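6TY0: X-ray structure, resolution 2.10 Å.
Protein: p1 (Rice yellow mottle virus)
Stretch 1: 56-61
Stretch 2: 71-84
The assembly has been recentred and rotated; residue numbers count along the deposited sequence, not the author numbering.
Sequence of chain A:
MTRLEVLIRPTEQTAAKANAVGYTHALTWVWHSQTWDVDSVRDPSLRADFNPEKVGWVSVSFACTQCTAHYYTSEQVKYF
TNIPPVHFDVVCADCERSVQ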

ATOM      1  N   GLY A  56      -3.027 -18.190   0.366  1.00 42.06           N
ATOM      2  CA  GLY A  56      -2.011 -17.712   1.333  1.00 42.91           C
ATOM      3  C   GLY A  56      -1.858 -16.207   1.298  1.00 40.89           C
ATOM      4  O   GLY A  56      -2.256 -15.543   0.321  1.00 37.22           O
ATOM      5  N   TRP A  57      -1.290 -15.661   2.369  1.00 41.03           N
ATOM      6  CA  TRP A  57      -0.875 -14.268   2.407  1.00 37.68           C
ATOM      7  C   TRP A  57       0.613 -14.154   2.130  1.00 35.41           C
ATOM      8  O   TRP A  57       1.429 -14.974   2.572  1.00 33.34           O
ATOM      9  N   VAL A  58       0.949 -13.181   1.309  1.00 31.20           N
ATOM     10  CA  VAL A  58       2.316 -12.737   1.179  1.00 35.25           C
ATOM     11  C   VAL A  58       2.362 -11.412   1.958  1.00 32.54           C
ATOM     12  O   VAL A  58       1.465 -10.582   1.834  1.00 32.81           O
ATOM     13  N   SER A  59       3.330 -11.275   2.834  1.00 30.43           N
ATOM     14  CA  SER A  59       3.479 -10.010   3.572  1.00 33.34           C
ATOM     15  C   SER A  59       4.783  -9.354   3.200  1.00 32.22           C
ATOM     16  O   SER A  59       5.816 -10.026   2.981  1.00 29.75           O
ATOM     17  N   VAL A  60       4.752  -8.041   3.095  1.00 31.00           N
ATOM     18  CA  VAL A  60       5.945  -7.325   2.728  1.00 31.17           C
ATOM     19  C   VAL A  60       6.084  -6.193   3.718  1.00 32.80           C
ATOM     20  O   VAL A  60       5.197  -5.353   3.827  1.00 30.24           O
ATOM     21  N   SER A  61       7.207  -6.203   4.434  1.00 27.28           N
ATOM     22  CA  SER A  61       7.540  -5.226   5.435  1.00 32.21           C
ATOM     23  C   SER A  61       8.709  -4.394   4.981  1.00 31.07           C
ATOM     24  O   SER A  61       9.703  -4.909   4.478  1.00 33.12           O
ATOM     25  N   TYR A  71       6.769   0.330   7.133  1.00 31.33           N
ATOM     26  CA  TYR A  71       5.540   0.150   6.346  1.00 30.26           C
ATOM     27  C   TYR A  71       5.322  -1.356   6.184  1.00 30.31           C
ATOM     28  O   TYR A  71       6.264  -2.114   6.037  1.00 31.65           O
ATOM     29  N   TYR A  72       4.069  -1.780   6.272  1.00 31.48           N
ATOM     30  CA  TYR A  72       3.664  -3.175   6.182  1.00 29.92           C
ATOM     31  C   TYR A  72       2.472  -3.230   5.224  1.00 30.00           C
ATOM     32  O   TYR A  72       1.484  -2.444   5.340  1.00 27.99           O
ATOM     33  N   THR A  73       2.579  -4.101   4.230  1.00 31.18           N
ATOM     34  CA  THR A  73       1.430  -4.477   3.399  1.00 32.20           C
ATOM     35  C   THR A  73       1.396  -5.966   3.204  1.00 34.33           C
ATOM     36  O   THR A  73       2.388  -6.704   3.408  1.00 33.04           O
ATOM     37  N   SER A  74       0.268  -6.397   2.690  1.00 30.95           N
ATOM     38  CA  SER A  74       0.100  -7.777   2.378  1.00 35.24           C
ATOM     39  C   SER A  74      -0.970  -7.932   1.252  1.00 37.07           C
ATOM     40  O   SER A  74      -1.721  -6.986   0.900  1.00 33.20           O
ATOM     41  N   GLU A  75      -0.915  -9.100   0.619  1.00 35.55           N
ATOM     42  CA  GLU A  75      -1.813  -9.474  -0.453  1.00 36.05           C
ATOM     43  C   GLU A  75      -2.100 -11.000  -0.407  1.00 35.61           C
ATOM     44  O   GLU A  75      -1.232 -11.827  -0.057  1.00 36.20           O
ATOM     45  N   GLN A  76      -3.320 -11.360  -0.759  1.00 37.57           N
ATOM     46  CA  GLN A  76      -3.724 -12.798  -0.900  1.00 40.46           C
ATOM     47  C   GLN A  76      -3.267 -13.388  -2.205  1.00 32.87           C
ATOM     48  O   GLN A  76      -3.282 -12.705  -3.196  1.00 32.94           O
ATOM     49  N   VAL A  77      -2.842 -14.647  -2.173  1.00 32.15           N
ATOM     50  CA  VAL A  77      -2.287 -15.367  -3.323  1.00 32.81           C
ATOM     51  C   VAL A  77      -2.909 -16.755  -3.336  1.00 37.97           C
ATOM     52  O   VAL A  77      -2.666 -17.573  -2.444  1.00 32.91           O
ATOM     53  N   LYS A  78      -3.712 -17.001  -4.362  1.00 36.80           N
ATOM     54  CA  LYS A  78      -4.418 -18.260  -4.518  1.00 37.26           C
ATOM     55  C   LYS A  78      -3.463 -19.384  -4.765  1.00 31.68           C
ATOM     56  O   LYS A  78      -2.549 -19.259  -5.560  1.00 30.85           O
ATOM     57  N   TYR A  79      -3.717 -20.500  -4.096  1.00 32.74           N
ATOM     58  CA  TYR A  79      -3.009 -21.783  -4.278  1.00 34.82           C
ATOM     59  C   TYR A  79      -1.574 -21.871  -3.856  1.00 34.87           C
ATOM     60  O   TYR A  79      -0.848 -22.784  -4.292  1.00 33.72           O
ATOM     61  N   PHE A  80      -1.107 -20.886  -3.105  1.00 35.66           N
ATOM     62  CA  PHE A  80       0.229 -20.960  -2.553  1.00 35.85           C
ATOM     63  C   PHE A  80       0.100 -20.650  -1.061  1.00 38.72           C
ATOM     64  O   PHE A  80      -0.721 -19.807  -0.629  1.00 41.00           O
ATOM     65  N   THR A  81       0.905 -21.354  -0.290  1.00 37.94           N
ATOM     66  CA  THR A  81       0.799 -21.271   1.139  1.00 43.02           C
ATOM     67  C   THR A  81       2.211 -21.302   1.770  1.00 35.59           C
ATOM     68  O   THR A  81       3.205 -21.617   1.091  1.00 36.07           O
ATOM     69  N   ASN A  82       2.327 -20.952   3.060  1.00 38.81           N
ATOM     70  CA  ASN A  82       3.670 -20.826   3.694  1.00 37.66           C
ATOM     71  C   ASN A  82       4.597 -19.941   2.896  1.00 35.38           C
ATOM     72  O   ASN A  82       5.755 -20.287   2.645  1.00 35.00           O
ATOM     73  N   ILE A  83       4.078 -18.797   2.464  1.00 35.92           N
ATOM     74  CA  ILE A  83       4.854 -17.935   1.610  1.00 36.43           C
ATOM     75  C   ILE A  83       5.897 -17.214   2.508  1.00 36.23           C
ATOM     76  O   ILE A  83       5.530 -16.597   3.497  1.00 37.40           O
ATOM     77  N   PRO A  84       7.180 -17.288   2.165  1.00 35.81           N
ATOM     78  CA  PRO A  84       8.137 -16.618   3.056  1.00 38.96           C
ATOM     79  C   PRO A  84       7.812 -15.094   3.200  1.00 40.36           C
ATOM     80  O   PRO A  84       7.502 -14.435   2.209  1.00 39.90           O
TER

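What satisfies the backbone between the strands? The antiparallel pairing does so at alternate residues. Gly 56 N donates to Val 77 O (2.9 Å) and Val 77 N returns to Gly 56 O (2.7 Å). Val 58 N to Glu 75 O (2.9 Å) and Glu 75 N to Val 58 O (3.1 Å) repeat the pattern, as do Val 60 N to Thr 73 O (2.7 Å) and Thr 73 N to Val 60 O (2.9 Å).

Where do Trp 57 O and Ser 59 N turn? Two waters link them to Ile 83. Water 1 donates to Trp 57 O (3.0 Å) and accepts from Ile 83 N (2.6 Å); water 2 accepts from Ser 59 N (2.9 Å) and donates to Ile 83 O (2.9 Å).

What packs on the face with Val 58? Val 58 (p) sets CG1 4.0 Å from Val 77 CG2 (t) and CG2 3.9 Å from Ile 83 CG2 (m). Thr 73 OG1 is buried here without a partner.

And on the face with Trp 57? Trp 57 (m) lays its six-membered ring under Gln 76 (m), whose CG sits 3.7 Å from the centroid in a CH-pi contact. Farther along, Tyr 72 (t) receives Ser 61 OG at its ring edge, 3.5 Å from Tyr 72 CD2.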

ATOM      1  CB  TRP A  57      -1.118 -13.667   3.777  1.00 41.77           C
ATOM      2  CG  TRP A  57      -2.529 -13.396   4.137  1.00 38.32           C
ATOM      3  CD1 TRP A  57      -3.313 -14.136   4.996  1.00 41.46           C
ATOM      4  CD2 TRP A  57      -3.330 -12.270   3.727  1.00 37.76           C
ATOM      5  NE1 TRP A  57      -4.563 -13.535   5.133  1.00 39.99           N
ATOM      6  CE2 TRP A  57      -4.592 -12.391   4.373  1.00 40.98           C
ATOM      7  CE3 TRP A  57      -3.111 -11.180   2.872  1.00 42.32           C
ATOM      8  CZ2 TRP A  57      -5.621 -11.461   4.190  1.00 42.74           C
ATOM      9  CZ3 TRP A  57      -4.143 -10.243   2.694  1.00 44.92           C
ATOM     10  CH2 TRP A  57      -5.383 -10.399   3.352  1.00 46.21           C
ATOM     11  CB  VAL A  58       2.783 -12.576  -0.280  1.00 38.11           C
ATOM     12  CG1 VAL A  58       2.001 -11.530  -1.049  1.00 40.61           C
ATOM     13  CG2 VAL A  58       4.268 -12.253  -0.309  1.00 39.86           C
ATOM     14  CB  SER A  59       3.429 -10.265   5.075  1.00 39.27           C
ATOM     15  OG  SER A  59       4.629 -10.884   5.498  1.00 44.62           O
ATOM     16  CB  VAL A  60       5.885  -6.815   1.284  1.00 32.60           C
ATOM     17  CG1 VAL A  60       7.202  -6.175   0.856  1.00 35.02           C
ATOM     18  CG2 VAL A  60       5.526  -7.946   0.316  1.00 32.94           C
ATOM     19  CB  SER A  61       7.971  -5.926   6.742  1.00 37.04           C
ATOM     20  OG  SER A  61       6.943  -6.829   7.123  1.00 47.47           O
ATOM     21  CB  TYR A  71       5.681   0.865   4.979  1.00 33.14           C
ATOM     22  CG  TYR A  71       4.552   0.618   4.023  1.00 34.61           C
ATOM     23  CD1 TYR A  71       3.282   1.035   4.319  1.00 34.08           C
ATOM     24  CD2 TYR A  71       4.770  -0.027   2.810  1.00 34.61           C
ATOM     25  CE1 TYR A  71       2.233   0.789   3.463  1.00 38.04           C
ATOM     26  CE2 TYR A  71       3.728  -0.260   1.924  1.00 39.18           C
ATOM     27  CZ  TYR A  71       2.482   0.175   2.249  1.00 39.08           C
ATOM     28  OH  TYR A  71       1.467  -0.085   1.433  1.00 41.97           O
ATOM     29  CB  TYR A  72       3.286  -3.725   7.586  1.00 33.17           C
ATOM     30  CG  TYR A  72       2.722  -5.127   7.567  1.00 35.48           C
ATOM     31  CD1 TYR A  72       1.365  -5.342   7.315  1.00 39.76           C
ATOM     32  CD2 TYR A  72       3.550  -6.240   7.718  1.00 39.23           C
ATOM     33  CE1 TYR A  72       0.851  -6.618   7.253  1.00 41.19           C
ATOM     34  CE2 TYR A  72       3.037  -7.539   7.664  1.00 38.02           C
ATOM     35  CZ  TYR A  72       1.693  -7.720   7.441  1.00 42.26           C
ATOM     36  OH  TYR A  72       1.147  -8.999   7.348  1.00 49.74           O
ATOM     37  CB  THR A  73       1.482  -4.062   1.923  1.00 34.18           C
ATOM     38  OG1 THR A  73       2.802  -3.688   1.503  1.00 34.50           O
ATOM     39  CG2 THR A  73       0.477  -3.116   1.653  1.00 41.65           C
ATOM     40  CB  SER A  74      -0.295  -8.472   3.641  1.00 33.91           C
ATOM     41  OG  SER A  74      -1.561  -7.956   3.997  1.00 39.89           O
ATOM     42  CB  GLU A  75      -1.210  -9.031  -1.801  1.00 37.56           C
ATOM     43  CG  GLU A  75      -2.026  -9.373  -3.068  1.00 42.22           C
ATOM     44  CD  GLU A  75      -3.399  -8.700  -3.117  1.00 43.52           C
ATOM     45  OE1 GLU A  75      -4.274  -8.974  -2.279  1.00 44.21           O
ATOM     46  OE2 GLU A  75      -3.582  -7.859  -3.997  1.00 46.90           O
ATOM     47  CB  GLN A  76      -5.231 -12.953  -0.841  1.00 45.64           C
ATOM     48  CG  GLN A  76      -5.852 -12.131   0.256  1.00 51.43           C
ATOM     49  CD  GLN A  76      -7.272 -12.546   0.518  1.00 60.90           C
ATOM     50  OE1 GLN A  76      -8.212 -11.775   0.281  1.00 67.11           O
ATOM     51  NE2 GLN A  76      -7.439 -13.771   1.018  1.00 60.78           N
ATOM     52  CB  VAL A  77      -0.788 -15.600  -3.254  1.00 34.80           C
ATOM     53  CG1 VAL A  77      -0.319 -16.252  -4.556  1.00 40.50           C
ATOM     54  CG2 VAL A  77      -0.026 -14.313  -3.046  1.00 35.11           C
ATOM     55  CB  LYS A  78      -5.360 -18.158  -5.715  1.00 41.53           C
ATOM     56  CG  LYS A  78      -6.549 -17.290  -5.439  1.00 49.72           C
ATOM     57  CD  LYS A  78      -7.477 -17.288  -6.630  1.00 60.10           C
ATOM     58  CE  LYS A  78      -8.758 -16.579  -6.246  1.00 68.99           C
ATOM     59  NZ  LYS A  78      -9.592 -16.336  -7.449  1.00 79.49           N
ATOM     60  CB  TYR A  79      -3.119 -22.289  -5.733  1.00 36.16           C
ATOM     61  CG  TYR A  79      -4.440 -21.962  -6.388  1.00 42.64           C
ATOM     62  CD1 TYR A  79      -5.665 -22.369  -5.851  1.00 45.19           C
ATOM     63  CD2 TYR A  79      -4.453 -21.177  -7.538  1.00 48.24           C
ATOM     64  CE1 TYR A  79      -6.876 -22.018  -6.486  1.00 46.38           C
ATOM     65  CE2 TYR A  79      -5.619 -20.843  -8.169  1.00 46.54           C
ATOM     66  CZ  TYR A  79      -6.819 -21.251  -7.646  1.00 47.58           C
ATOM     67  OH  TYR A  79      -7.917 -20.817  -8.355  1.00 53.27           O
ATOM     68  CB  PHE A  80       1.207 -20.020  -3.227  1.00 34.94           C
ATOM     69  CG  PHE A  80       1.721 -20.521  -4.516  1.00 34.95           C
ATOM     70  CD1 PHE A  80       2.701 -21.462  -4.554  1.00 37.33           C
ATOM     71  CD2 PHE A  80       1.200 -20.058  -5.699  1.00 38.74           C
ATOM     72  CE1 PHE A  80       3.198 -21.931  -5.751  1.00 38.00           C
ATOM     73  CE2 PHE A  80       1.674 -20.526  -6.912  1.00 40.09           C
ATOM     74  CZ  PHE A  80       2.679 -21.457  -6.941  1.00 42.58           C
ATOM     75  CB  THR A  81      -0.195 -22.372   1.596  1.00 47.47           C
ATOM     76  OG1 THR A  81      -0.820 -21.957   2.806  1.00 56.33           O
ATOM     77  CG2 THR A  81       0.481 -23.739   1.758  1.00 48.47           C
ATOM     78  CB  ASN A  82       4.359 -22.170   3.856  1.00 40.86           C
ATOM     79  CG  ASN A  82       3.515 -23.153   4.622  1.00 49.32           C
ATOM     80  OD1 ASN A  82       2.854 -22.790   5.603  1.00 55.05           O
ATOM     81  ND2 ASN A  82       3.486 -24.408   4.152  1.00 48.30           N
ATOM     82  CB  ILE A  83       3.942 -16.926   0.886  1.00 37.40           C
ATOM     83  CG1 ILE A  83       2.841 -17.674   0.068  1.00 39.14           C
ATOM     84  CG2 ILE A  83       4.784 -16.062  -0.052  1.00 36.42           C
ATOM     85  CD1 ILE A  83       1.766 -16.765  -0.531  1.00 36.67           C
ATOM     86  CB  PRO A  84       9.493 -16.822   2.377  1.00 38.23           C
ATOM     87  CG  PRO A  84       9.295 -17.953   1.390  1.00 41.60           C
ATOM     88  CD  PRO A  84       7.841 -17.906   0.996  1.00 40.95           C
TER
HETATM   89  O   HOH W   1       1.713 -17.905   3.054  1.00 39.91           O
HETATM   90  O   HOH W   2       4.815 -13.781   3.168  1.00 39.15           O